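Local atomic coordinates of alpha-galactosidase (Umbelopsis vinacea, PDB entry 3A5V), a protein that hydrolyses terminal alpha-galactosyl residues as a tetrameric fungal glycoside hydrolase of family 27, with a beta/alpha barrel followed by a beta-sandwich domain. Residues C53-E58 with G91-A96; S61-L66 with E111-K116; K116-W121 with N152-T157. All coordinates share one frame; numbering follows the deposited sequence. Where two conformers were deposited one is given.

Contact 1: residues C53-E58 with G91-A96. With MAN (alpha-D-mannopyranose), chain B; MAN (alpha-D-mannopyranose), chain C.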
loop_
_atom_site.group_PDB
_atom_site.type_symbol
_atom_site.label_atom_id
_atom_site.label_comp_id
_atom_site.label_asym_id
_atom_site.label_seq_id
_atom_site.Cartn_x
_atom_site.Cartn_y
_atom_site.Cartn_z
ATOM N N CYS A 53 -30.514 -14.687 -1.029
ATOM C CA CYS A 53 -31.545 -15.348 -0.179
ATOM C C CYS A 53 -32.609 -16.118 -0.987
ATOM O O CYS A 53 -33.667 -16.455 -0.449
ATOM C CB CYS A 53 -32.159 -14.356 0.829
ATOM S SG CYS A 53 -32.649 -15.088 2.414
ATOM N N TRP A 54 -32.305 -16.427 -2.252
ATOM C CA TRP A 54 -33.145 -17.317 -3.072
ATOM C C TRP A 54 -32.800 -18.796 -2.844
ATOM O O TRP A 54 -33.595 -19.666 -3.179
ATOM C CB TRP A 54 -33.015 -16.994 -4.574
ATOM C CG TRP A 54 -31.606 -17.121 -5.139
ATOM C CD1 TRP A 54 -30.690 -16.101 -5.295
ATOM C CD2 TRP A 54 -30.961 -18.310 -5.627
ATOM N NE1 TRP A 54 -29.529 -16.584 -5.827
ATOM C CE2 TRP A 54 -29.660 -17.931 -6.051
ATOM C CE3 TRP A 54 -31.354 -19.657 -5.751
ATOM C CZ2 TRP A 54 -28.744 -18.853 -6.592
ATOM C CZ3 TRP A 54 -30.445 -20.574 -6.269
ATOM C CH2 TRP A 54 -29.148 -20.172 -6.678
ATOM N N GLN A 55 -31.622 -19.050 -2.270
ATOM C CA GLN A 55 -30.993 -20.372 -2.254
ATOM C C GLN A 55 -31.673 -21.364 -1.311
ATOM O O GLN A 55 -32.116 -21.002 -0.228
ATOM C CB GLN A 55 -29.503 -20.274 -1.866
ATOM C CG GLN A 55 -28.622 -19.458 -2.827
ATOM C CD GLN A 55 -28.623 -17.957 -2.517
ATOM O OE1 GLN A 55 -29.476 -17.464 -1.786
ATOM N NE2 GLN A 55 -27.646 -17.237 -3.061
ATOM N N LYS A 56 -31.733 -22.618 -1.752
ATOM C CA LYS A 56 -32.039 -23.742 -0.875
ATOM C C LYS A 56 -30.886 -23.907 0.124
ATOM O O LYS A 56 -29.747 -23.467 -0.133
ATOM C CB LYS A 56 -32.218 -25.011 -1.727
ATOM C CG LYS A 56 -32.909 -26.177 -1.019
ATOM C CD LYS A 56 -33.300 -27.256 -2.027
ATOM C CE LYS A 56 -33.691 -28.556 -1.319
ATOM N NZ LYS A 56 -34.219 -29.517 -2.317
ATOM N N ASN A 57 -31.175 -24.521 1.272
ATOM C CA ASN A 57 -30.197 -24.618 2.366
ATOM C C ASN A 57 -28.979 -25.501 2.076
ATOM O O ASN A 57 -27.932 -25.326 2.697
ATOM C CB ASN A 57 -30.876 -25.077 3.665
ATOM C CG ASN A 57 -31.305 -26.533 3.600
ATOM O OD1 ASN A 57 -32.000 -26.937 2.664
ATOM N ND2 ASN A 57 -30.872 -27.335 4.578
ATOM N N GLU A 58 -29.113 -26.444 1.143
ATOM C CA GLU A 58 -28.011 -27.322 0.768
ATOM C C GLU A 58 -28.088 -27.664 -0.712
ATOM O O GLU A 58 -29.164 -27.601 -1.301
ATOM C CB GLU A 58 -27.997 -28.611 1.619
ATOM C CG GLU A 58 -27.728 -28.396 3.145
ATOM C CD GLU A 58 -26.365 -27.731 3.481
ATOM O OE1 GLU A 58 -25.369 -27.944 2.746
ATOM O OE2 GLU A 58 -26.289 -26.994 4.500
ATOM N N GLY A 91 -32.199 -11.910 -13.919
ATOM C CA GLY A 91 -30.865 -11.990 -13.308
ATOM C C GLY A 91 -30.889 -12.793 -12.020
ATOM O O GLY A 91 -31.944 -12.948 -11.386
ATOM N N ILE A 92 -29.731 -13.328 -11.650
ATOM C CA ILE A 92 -29.554 -14.101 -10.414
ATOM C C ILE A 92 -28.266 -13.633 -9.718
ATOM O O ILE A 92 -27.384 -13.010 -10.352
ATOM C CB ILE A 92 -29.499 -15.643 -10.688
ATOM C CG1 ILE A 92 -29.806 -16.451 -9.419
ATOM C CG2 ILE A 92 -28.119 -16.078 -11.250
ATOM C CD1 ILE A 92 -31.251 -16.594 -9.110
ATOM N N TYR A 93 -28.182 -13.913 -8.420
ATOM C CA TYR A 93 -27.055 -13.485 -7.593
ATOM C C TYR A 93 -26.331 -14.705 -7.024
ATOM O O TYR A 93 -26.966 -15.689 -6.609
ATOM C CB TYR A 93 -27.553 -12.577 -6.460
ATOM C CG TYR A 93 -26.585 -12.388 -5.302
ATOM C CD1 TYR A 93 -26.486 -13.341 -4.284
ATOM C CD2 TYR A 93 -25.768 -11.242 -5.225
ATOM C CE1 TYR A 93 -25.577 -13.183 -3.231
ATOM C CE2 TYR A 93 -24.886 -11.063 -4.171
ATOM C CZ TYR A 93 -24.791 -12.041 -3.177
ATOM O OH TYR A 93 -23.915 -11.890 -2.126
ATOM N N SER A 94 -24.998 -14.634 -7.012
ATOM C CA SER A 94 -24.197 -15.550 -6.211
ATOM C C SER A 94 -22.956 -14.792 -5.736
ATOM O O SER A 94 -22.855 -13.552 -5.915
ATOM C CB SER A 94 -23.837 -16.814 -7.016
ATOM O OG SER A 94 -23.363 -17.872 -6.169
ATOM N N SER A 95 -22.031 -15.511 -5.108
ATOM C CA SER A 95 -20.762 -14.904 -4.675
ATOM C C SER A 95 -19.599 -15.763 -5.138
ATOM O O SER A 95 -19.703 -16.998 -5.180
ATOM C CB SER A 95 -20.709 -14.749 -3.147
ATOM O OG SER A 95 -19.506 -14.105 -2.734
ATOM N N ALA A 96 -18.491 -15.109 -5.467
ATOM C CA ALA A 96 -17.227 -15.799 -5.716
ATOM C C ALA A 96 -16.548 -16.192 -4.396
ATOM O O ALA A 96 -15.454 -15.731 -4.065
ATOM C CB ALA A 96 -16.291 -14.913 -6.587
HETATM C C1 MAN B . -28.390 -27.464 7.972
HETATM C C2 MAN B . -28.210 -26.162 7.166
HETATM C C3 MAN B . -28.994 -24.989 7.782
HETATM C C4 MAN B . -30.432 -25.391 8.116
HETATM C C5 MAN B . -30.483 -26.723 8.876
HETATM C C6 MAN B . -31.919 -27.176 9.149
HETATM O O2 MAN B . -28.591 -26.357 5.819
HETATM O O3 MAN B . -29.046 -23.862 6.924
HETATM O O4 MAN B . -31.014 -24.361 8.883
HETATM O O5 MAN B . -29.767 -27.743 8.181
HETATM O O6 MAN B . -32.553 -27.538 7.939
HETATM C C1 MAN C . -28.041 -22.876 7.263
HETATM C C2 MAN C . -28.672 -21.482 7.339
HETATM C C3 MAN C . -29.138 -21.003 5.961
HETATM C C4 MAN C . -28.101 -21.238 4.861
HETATM C C5 MAN C . -27.422 -22.609 4.986
HETATM C C6 MAN C . -26.263 -22.786 4.011
HETATM O O2 MAN C . -27.755 -20.543 7.872
HETATM O O3 MAN C . -29.456 -19.626 6.018
HETATM O O4 MAN C . -28.771 -21.149 3.624
HETATM O O5 MAN C . -26.978 -22.852 6.322
HETATM O O6 MAN C . -25.208 -21.901 4.325
HETATM O O HOH W 1 -25.498 -19.042 -4.580
#
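Trp54 meets Ile92 with a face of its pyrrole ring and Tyr93 with the N-H at that ring's edge. The polar link is a single direct hydrogen bond: Trp54 NE1 donates its N-H to Tyr93 O at 2.8 Å with an N-H...O angle of 157°. The oxygen lies in the indole plane, and the donor arrives in the carbonyl plane on a lone pair, which, with the packing on both faces, helps fix how the ring is turned. A water accepts from Gln55 NE2 at 3.2 Å and stands 2.9 Å from Ser94 OG.

The apolar part is a sandwich. Ile92 CD1 sits 3.7 Å from the centroid of the five-membered ring of Trp54, 9° off its normal, a CH-pi contact. Over the opposite face lies Gln55 CG, 3.6 Å above the plane. With CG between its own backbone N and carbonyl carbon (chi1 60°), the indole is turned toward strand 89-95, where its N-H meets Tyr93 O.

Farther along the loop, Asn57 ND2 donates to O2 of the chain B mannose at 2.8 Å, and that hydroxyl donates to Glu58 OE2 at 2.7 Å.

Tyr93 OH hydrogen-bonds to Asp129; both residues lie toward the C-terminal ends of parallel barrel strands, where such barrels carry their active site, and a Tris molecule about 3 Å from the nearest Tyr93 side-chain atom is consistent with a pocket there. The contact lays the long loop after strand 47-49 against strand 89-95, with Trp118 of helix 111-121 touching Trp54, Ile92 and Ser94.

Contact 2: residues S61-L66 with E111-K116; sequences SSKTLL and EDIDAK
Lys63 and Thr64 receive the side chain of Ile113, which reaches from the helix to both. Ser62 OG accepts a weak bond from Thr64 N at 3.4 Å, within the loop. At Lys63 the aliphatic stem does the touching, CB and CD each lying 4.0 Å from Ile113 CD1. Beyond it, NZ hydrogen-bonds to a polyether, probably from the crystallisation liquor, whose pocket Ile113 also lines. Ile113 CG2, the other branch, lies 3.7 Å from Lys63 O and meets Thr64 CG2 at 4.0 Å, methyl to methyl. That branch is anti to the isoleucine's backbone N, while CG1 stands beside it (chi1 -73°), which spreads the two arms over neighbouring loop residues. Replacing Ile113 with an alanine would probably open a gap beneath Lys63 and Thr64 and leave the lysine stem without this apolar partner.

At Leu65 the link is polar and indirect: a water accepts from Leu65 N at 2.9 Å and donates to Asp114 OD1 at 2.7 Å. Asp114 is further held by Ser107 and a salt bridge to Arg59. The loop between strand 47-49 and helix 76-85 thus rests against the outer barrel helix 111-121, with Thr64 also touching Thr117.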
loop_
_atom_site.group_PDB
_atom_site.type_symbol
_atom_site.label_atom_id
_atom_site.label_comp_id
_atom_site.label_asym_id
_atom_site.label_seq_id
_atom_site.Cartn_x
_atom_site.Cartn_y
_atom_site.Cartn_z
ATOM N N SER A 61 -27.581 -33.842 -4.219
ATOM C CA SER A 61 -26.562 -34.893 -4.387
ATOM C C SER A 61 -25.821 -34.721 -5.695
ATOM O O SER A 61 -24.628 -34.991 -5.770
ATOM C CB SER A 61 -27.194 -36.289 -4.340
ATOM O OG SER A 61 -27.593 -36.584 -3.017
ATOM N N SER A 62 -26.540 -34.263 -6.716
ATOM C CA SER A 62 -25.974 -33.957 -8.027
ATOM C C SER A 62 -25.001 -32.749 -7.996
ATOM O O SER A 62 -24.327 -32.479 -8.989
ATOM C CB SER A 62 -27.108 -33.658 -9.014
ATOM O OG SER A 62 -27.527 -32.294 -8.897
ATOM N N LYS A 63 -24.958 -32.038 -6.861
ATOM C CA LYS A 63 -24.100 -30.849 -6.648
ATOM C C LYS A 63 -24.695 -29.526 -7.137
ATOM O O LYS A 63 -24.123 -28.466 -6.876
ATOM C CB LYS A 63 -22.695 -31.017 -7.250
ATOM C CG LYS A 63 -21.805 -32.044 -6.555
ATOM C CD LYS A 63 -20.420 -32.009 -7.195
ATOM C CE LYS A 63 -19.576 -33.181 -6.753
ATOM N NZ LYS A 63 -18.163 -33.019 -7.199
ATOM N N THR A 64 -25.822 -29.567 -7.840
ATOM C CA THR A 64 -26.470 -28.311 -8.219
ATOM C C THR A 64 -27.131 -27.655 -7.003
ATOM O O THR A 64 -27.439 -28.321 -5.992
ATOM C CB THR A 64 -27.470 -28.427 -9.407
ATOM O OG1 THR A 64 -28.649 -29.105 -8.985
ATOM C CG2 THR A 64 -26.858 -29.174 -10.564
ATOM N N LEU A 65 -27.301 -26.340 -7.082
ATOM C CA LEU A 65 -27.943 -25.608 -6.009
ATOM C C LEU A 65 -29.271 -25.087 -6.542
ATOM O O LEU A 65 -29.313 -24.226 -7.436
ATOM C CB LEU A 65 -27.058 -24.456 -5.498
ATOM C CG LEU A 65 -27.622 -23.663 -4.306
ATOM C CD1 LEU A 65 -27.783 -24.537 -3.049
ATOM C CD2 LEU A 65 -26.746 -22.451 -4.003
ATOM N N LEU A 66 -30.354 -25.621 -5.996
ATOM C CA LEU A 66 -31.689 -25.204 -6.403
ATOM C C LEU A 66 -32.190 -24.063 -5.512
ATOM O O LEU A 66 -31.540 -23.698 -4.524
ATOM C CB LEU A 66 -32.650 -26.418 -6.387
ATOM C CG LEU A 66 -32.285 -27.621 -7.284
ATOM C CD1 LEU A 66 -33.352 -28.730 -7.130
ATOM C CD2 LEU A 66 -32.133 -27.224 -8.753
ATOM N N GLU A 111 -18.180 -23.346 -10.158
ATOM C CA GLU A 111 -18.546 -22.348 -11.173
ATOM C C GLU A 111 -19.216 -22.987 -12.410
ATOM O O GLU A 111 -20.243 -22.498 -12.869
ATOM C CB GLU A 111 -17.339 -21.498 -11.593
ATOM C CG GLU A 111 -16.737 -20.605 -10.479
ATOM C CD GLU A 111 -15.677 -21.315 -9.619
ATOM O OE1 GLU A 111 -15.531 -22.553 -9.745
ATOM O OE2 GLU A 111 -14.994 -20.619 -8.817
ATOM N N ASP A 112 -18.639 -24.069 -12.938
ATOM C CA ASP A 112 -19.206 -24.740 -14.124
ATOM C C ASP A 112 -20.618 -25.247 -13.865
ATOM O O ASP A 112 -21.533 -24.987 -14.641
ATOM C CB ASP A 112 -18.312 -25.896 -14.599
ATOM C CG ASP A 112 -17.107 -25.407 -15.388
ATOM O OD1 ASP A 112 -17.025 -24.196 -15.684
ATOM O OD2 ASP A 112 -16.237 -26.233 -15.717
ATOM N N ILE A 113 -20.773 -25.951 -12.756
ATOM C CA ILE A 113 -22.057 -26.504 -12.330
ATOM C C ILE A 113 -23.128 -25.412 -12.148
ATOM O O ILE A 113 -24.252 -25.550 -12.645
ATOM C CB ILE A 113 -21.878 -27.329 -11.044
ATOM C CG1 ILE A 113 -21.154 -28.654 -11.389
ATOM C CG2 ILE A 113 -23.223 -27.607 -10.370
ATOM C CD1 ILE A 113 -20.590 -29.386 -10.169
ATOM N N ASP A 114 -22.779 -24.333 -11.452
ATOM C CA ASP A 114 -23.761 -23.279 -11.192
ATOM C C ASP A 114 -24.143 -22.520 -12.467
ATOM O O ASP A 114 -25.330 -22.228 -12.693
ATOM C CB ASP A 114 -23.290 -22.337 -10.075
ATOM C CG ASP A 114 -23.309 -23.000 -8.700
ATOM O OD1 ASP A 114 -23.758 -24.174 -8.583
ATOM O OD2 ASP A 114 -22.883 -22.342 -7.724
ATOM N N ALA A 115 -23.153 -22.218 -13.305
ATOM C CA ALA A 115 -23.424 -21.552 -14.584
ATOM C C ALA A 115 -24.360 -22.402 -15.455
ATOM O O ALA A 115 -25.273 -21.876 -16.101
ATOM C CB ALA A 115 -22.137 -21.279 -15.315
ATOM N N LYS A 116 -24.113 -23.712 -15.478
ATOM C CA LYS A 116 -24.952 -24.645 -16.230
ATOM C C LYS A 116 -26.400 -24.617 -15.712
ATOM O O LYS A 116 -27.345 -24.559 -16.505
ATOM C CB LYS A 116 -24.362 -26.060 -16.170
ATOM C CG LYS A 116 -25.127 -27.097 -16.974
ATOM C CD LYS A 116 -24.294 -28.373 -17.153
ATOM C CE LYS A 116 -25.084 -29.455 -17.907
ATOM N NZ LYS A 116 -24.597 -30.830 -17.558
HETATM O O HOH W 2 -26.179 -25.069 -9.382
#

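Contact 3: residues K116-W121 with N152-T157. With NAG (2-acetamido-2-deoxy-beta-D-glucopyranose), chain D.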
loop_
_atom_site.group_PDB
_atom_site.type_symbol
_atom_site.label_atom_id
_atom_site.label_comp_id
_atom_site.label_asym_id
_atom_site.label_seq_id
_atom_site.Cartn_x
_atom_site.Cartn_y
_atom_site.Cartn_z
ATOM N N LYS A 116 -24.113 -23.712 -15.478
ATOM C CA LYS A 116 -24.952 -24.645 -16.230
ATOM C C LYS A 116 -26.400 -24.617 -15.712
ATOM O O LYS A 116 -27.345 -24.559 -16.505
ATOM C CB LYS A 116 -24.362 -26.060 -16.170
ATOM C CG LYS A 116 -25.127 -27.097 -16.974
ATOM C CD LYS A 116 -24.294 -28.373 -17.153
ATOM C CE LYS A 116 -25.084 -29.455 -17.907
ATOM N NZ LYS A 116 -24.597 -30.830 -17.558
ATOM N N THR A 117 -26.565 -24.644 -14.392
ATOM C CA THR A 117 -27.896 -24.528 -13.782
ATOM C C THR A 117 -28.606 -23.240 -14.222
ATOM O O THR A 117 -29.753 -23.271 -14.657
ATOM C CB THR A 117 -27.797 -24.598 -12.237
ATOM O OG1 THR A 117 -27.208 -25.848 -11.875
ATOM C CG2 THR A 117 -29.164 -24.460 -11.547
ATOM N N TRP A 118 -27.910 -22.110 -14.138
ATOM C CA TRP A 118 -28.531 -20.825 -14.455
ATOM C C TRP A 118 -28.942 -20.754 -15.933
ATOM O O TRP A 118 -30.038 -20.284 -16.254
ATOM C CB TRP A 118 -27.590 -19.671 -14.057
ATOM C CG TRP A 118 -27.251 -19.693 -12.575
ATOM C CD1 TRP A 118 -28.055 -20.127 -11.555
ATOM C CD2 TRP A 118 -26.025 -19.277 -11.968
ATOM N NE1 TRP A 118 -27.412 -19.999 -10.352
ATOM C CE2 TRP A 118 -26.160 -19.481 -10.575
ATOM C CE3 TRP A 118 -24.815 -18.763 -12.470
ATOM C CZ2 TRP A 118 -25.136 -19.185 -9.668
ATOM C CZ3 TRP A 118 -23.785 -18.469 -11.558
ATOM C CH2 TRP A 118 -23.957 -18.691 -10.179
ATOM N N ALA A 119 -28.081 -21.266 -16.815
ATOM C CA ALA A 119 -28.384 -21.317 -18.258
ATOM C C ALA A 119 -29.640 -22.162 -18.547
ATOM O O ALA A 119 -30.491 -21.773 -19.347
ATOM C CB ALA A 119 -27.193 -21.839 -19.038
ATOM N N LYS A 120 -29.754 -23.295 -17.862
ATOM C CA LYS A 120 -30.922 -24.177 -17.961
ATOM C C LYS A 120 -32.193 -23.448 -17.520
ATOM O O LYS A 120 -33.264 -23.608 -18.119
ATOM C CB LYS A 120 -30.691 -25.429 -17.101
ATOM C CG LYS A 120 -31.896 -26.359 -16.948
ATOM C CD LYS A 120 -31.604 -27.449 -15.896
ATOM C CE LYS A 120 -32.680 -28.532 -15.878
ATOM N NZ LYS A 120 -32.263 -29.702 -15.018
ATOM N N TRP A 121 -32.064 -22.628 -16.478
ATOM C CA TRP A 121 -33.185 -21.843 -15.992
ATOM C C TRP A 121 -33.589 -20.693 -16.908
ATOM O O TRP A 121 -34.673 -20.134 -16.741
ATOM C CB TRP A 121 -32.896 -21.285 -14.597
ATOM C CG TRP A 121 -32.825 -22.303 -13.493
ATOM C CD1 TRP A 121 -33.249 -23.609 -13.528
ATOM C CD2 TRP A 121 -32.309 -22.082 -12.177
ATOM N NE1 TRP A 121 -33.017 -24.211 -12.305
ATOM C CE2 TRP A 121 -32.452 -23.291 -11.458
ATOM C CE3 TRP A 121 -31.738 -20.971 -11.532
ATOM C CZ2 TRP A 121 -32.046 -23.421 -10.121
ATOM C CZ3 TRP A 121 -31.339 -21.102 -10.199
ATOM C CH2 TRP A 121 -31.497 -22.321 -9.514
ATOM N N ASN A 152 -15.535 -17.880 -17.609
ATOM C CA ASN A 152 -15.365 -19.033 -18.505
ATOM C C ASN A 152 -16.555 -19.990 -18.384
ATOM O O ASN A 152 -17.076 -20.450 -19.398
ATOM C CB ASN A 152 -14.067 -19.788 -18.184
ATOM C CG ASN A 152 -12.805 -19.056 -18.658
ATOM O OD1 ASN A 152 -11.698 -19.430 -18.270
ATOM N ND2 ASN A 152 -12.960 -18.040 -19.499
ATOM N N ALA A 153 -16.971 -20.273 -17.144
ATOM C CA ALA A 153 -18.143 -21.122 -16.861
ATOM C C ALA A 153 -19.417 -20.632 -17.557
ATOM O O ALA A 153 -20.108 -21.421 -18.219
ATOM C CB ALA A 153 -18.376 -21.252 -15.344
ATOM N N LEU A 154 -19.723 -19.341 -17.416
ATOM C CA LEU A 154 -20.853 -18.729 -18.127
ATOM C C LEU A 154 -20.727 -18.876 -19.648
ATOM O O LEU A 154 -21.655 -19.336 -20.327
ATOM C CB LEU A 154 -21.019 -17.246 -17.744
ATOM C CG LEU A 154 -21.328 -16.926 -16.268
ATOM C CD1 LEU A 154 -21.225 -15.417 -16.035
ATOM C CD2 LEU A 154 -22.700 -17.453 -15.847
ATOM N N ASN A 155 -19.570 -18.501 -20.178
ATOM C CA ASN A 155 -19.334 -18.597 -21.604
ATOM C C ASN A 155 -19.609 -20.002 -22.185
ATOM O O ASN A 155 -20.242 -20.142 -23.244
ATOM C CB ASN A 155 -17.894 -18.163 -21.924
ATOM C CG ASN A 155 -17.666 -17.998 -23.409
ATOM O OD1 ASN A 155 -17.196 -18.929 -24.067
ATOM N ND2 ASN A 155 -18.042 -16.829 -23.949
ATOM N N LYS A 156 -19.137 -21.035 -21.492
ATOM C CA LYS A 156 -19.217 -22.388 -22.029
ATOM C C LYS A 156 -20.623 -22.973 -22.091
ATOM O O LYS A 156 -20.848 -23.946 -22.811
ATOM C CB LYS A 156 -18.242 -23.333 -21.328
ATOM C CG LYS A 156 -18.584 -23.724 -19.904
ATOM C CD LYS A 156 -17.484 -24.670 -19.327
ATOM C CE LYS A 156 -16.144 -23.942 -19.122
ATOM N NZ LYS A 156 -15.115 -24.837 -18.508
ATOM N N THR A 157 -21.573 -22.374 -21.363
ATOM C CA THR A 157 -22.976 -22.810 -21.445
ATOM C C THR A 157 -23.557 -22.516 -22.823
ATOM O O THR A 157 -24.586 -23.068 -23.189
ATOM C CB THR A 157 -23.871 -22.081 -20.421
ATOM O OG1 THR A 157 -24.002 -20.707 -20.811
ATOM C CG2 THR A 157 -23.279 -22.164 -19.016
HETATM C C1 NAG D . -17.826 -16.712 -25.375
HETATM C C2 NAG D . -19.048 -15.921 -25.866
HETATM C C3 NAG D . -18.874 -15.433 -27.309
HETATM C C4 NAG D . -17.510 -14.776 -27.553
HETATM C C5 NAG D . -16.397 -15.662 -26.985
HETATM C C6 NAG D . -15.001 -15.050 -27.088
HETATM C C7 NAG D . -21.146 -16.613 -24.756
HETATM C C8 NAG D . -22.345 -17.519 -24.844
HETATM N N2 NAG D . -20.275 -16.707 -25.769
HETATM O O3 NAG D . -19.909 -14.527 -27.658
HETATM O O4 NAG D . -17.339 -14.643 -28.952
HETATM O O5 NAG D . -16.650 -15.951 -25.617
HETATM O O6 NAG D . -15.053 -13.732 -26.578
HETATM O O7 NAG D . -21.017 -15.841 -23.793
#
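Ala119 and Thr157 make the tight point of this helix pair: Ala119 CB lies 3.6 Å from Thr157 CB, and Thr157 CG2 approaches the backbone N of Lys116 at 4.0 Å. The closest CA pair is that of Lys116 and Thr157, 5.9 Å apart. Thr157 is held partly by its own segment, since OG1 donates to Leu154 O at 2.8 Å, in the carbonyl plane, and Thr157 N gives that same oxygen a second bond at 3.2 Å; OG1 is also hydrogen-bonded to Arg159 N. With OG1 between backbone N and carbonyl carbon, this torsion (chi1 70°) points OG1 at Leu154 O, while CG2 reaches the Lys116 backbone.

The inner contact is looser though buried. Leu154 CD2 comes to the edge of the Trp118 indole, near its plane and not over a face, 4.2 Å from CE3. Toward solvent, the exposed Lys116 chain leads away from the partner. On helix 140-156 Asn155 takes no part in the packing; its ND2 carries the N-linked NAG, bonded to C1 at 1.4 Å.

On the barrel side, Trp118 and Leu154 both rest on Leu126 of strand 125-129. Helices 111-121 and 140-156 pack side by side as consecutive outer helices of the barrel.

In the fold
From the N terminus, the long loop after strand 47-49 supplies the first segments of contacts 1 and 2. Contact 1 closes a loop of 32 residues onto strand 89-95; contact 2, opening before it closes, spans 44 residues to helix 111-121, so the two cross. They also meet directly, Lys56 N lying 3.0 Å from Leu66 O, a probable hydrogen bond. Contact 3 follows in series, sharing Lys116 with contact 2 and closing 30 residues that include strand 125-129. Trp118 CH2 packs 3.7 Å from Ser94 CB, linking contacts 1 and 3. Together they tie one loop, strand 89-95 and two successive helices into one side of the barrel.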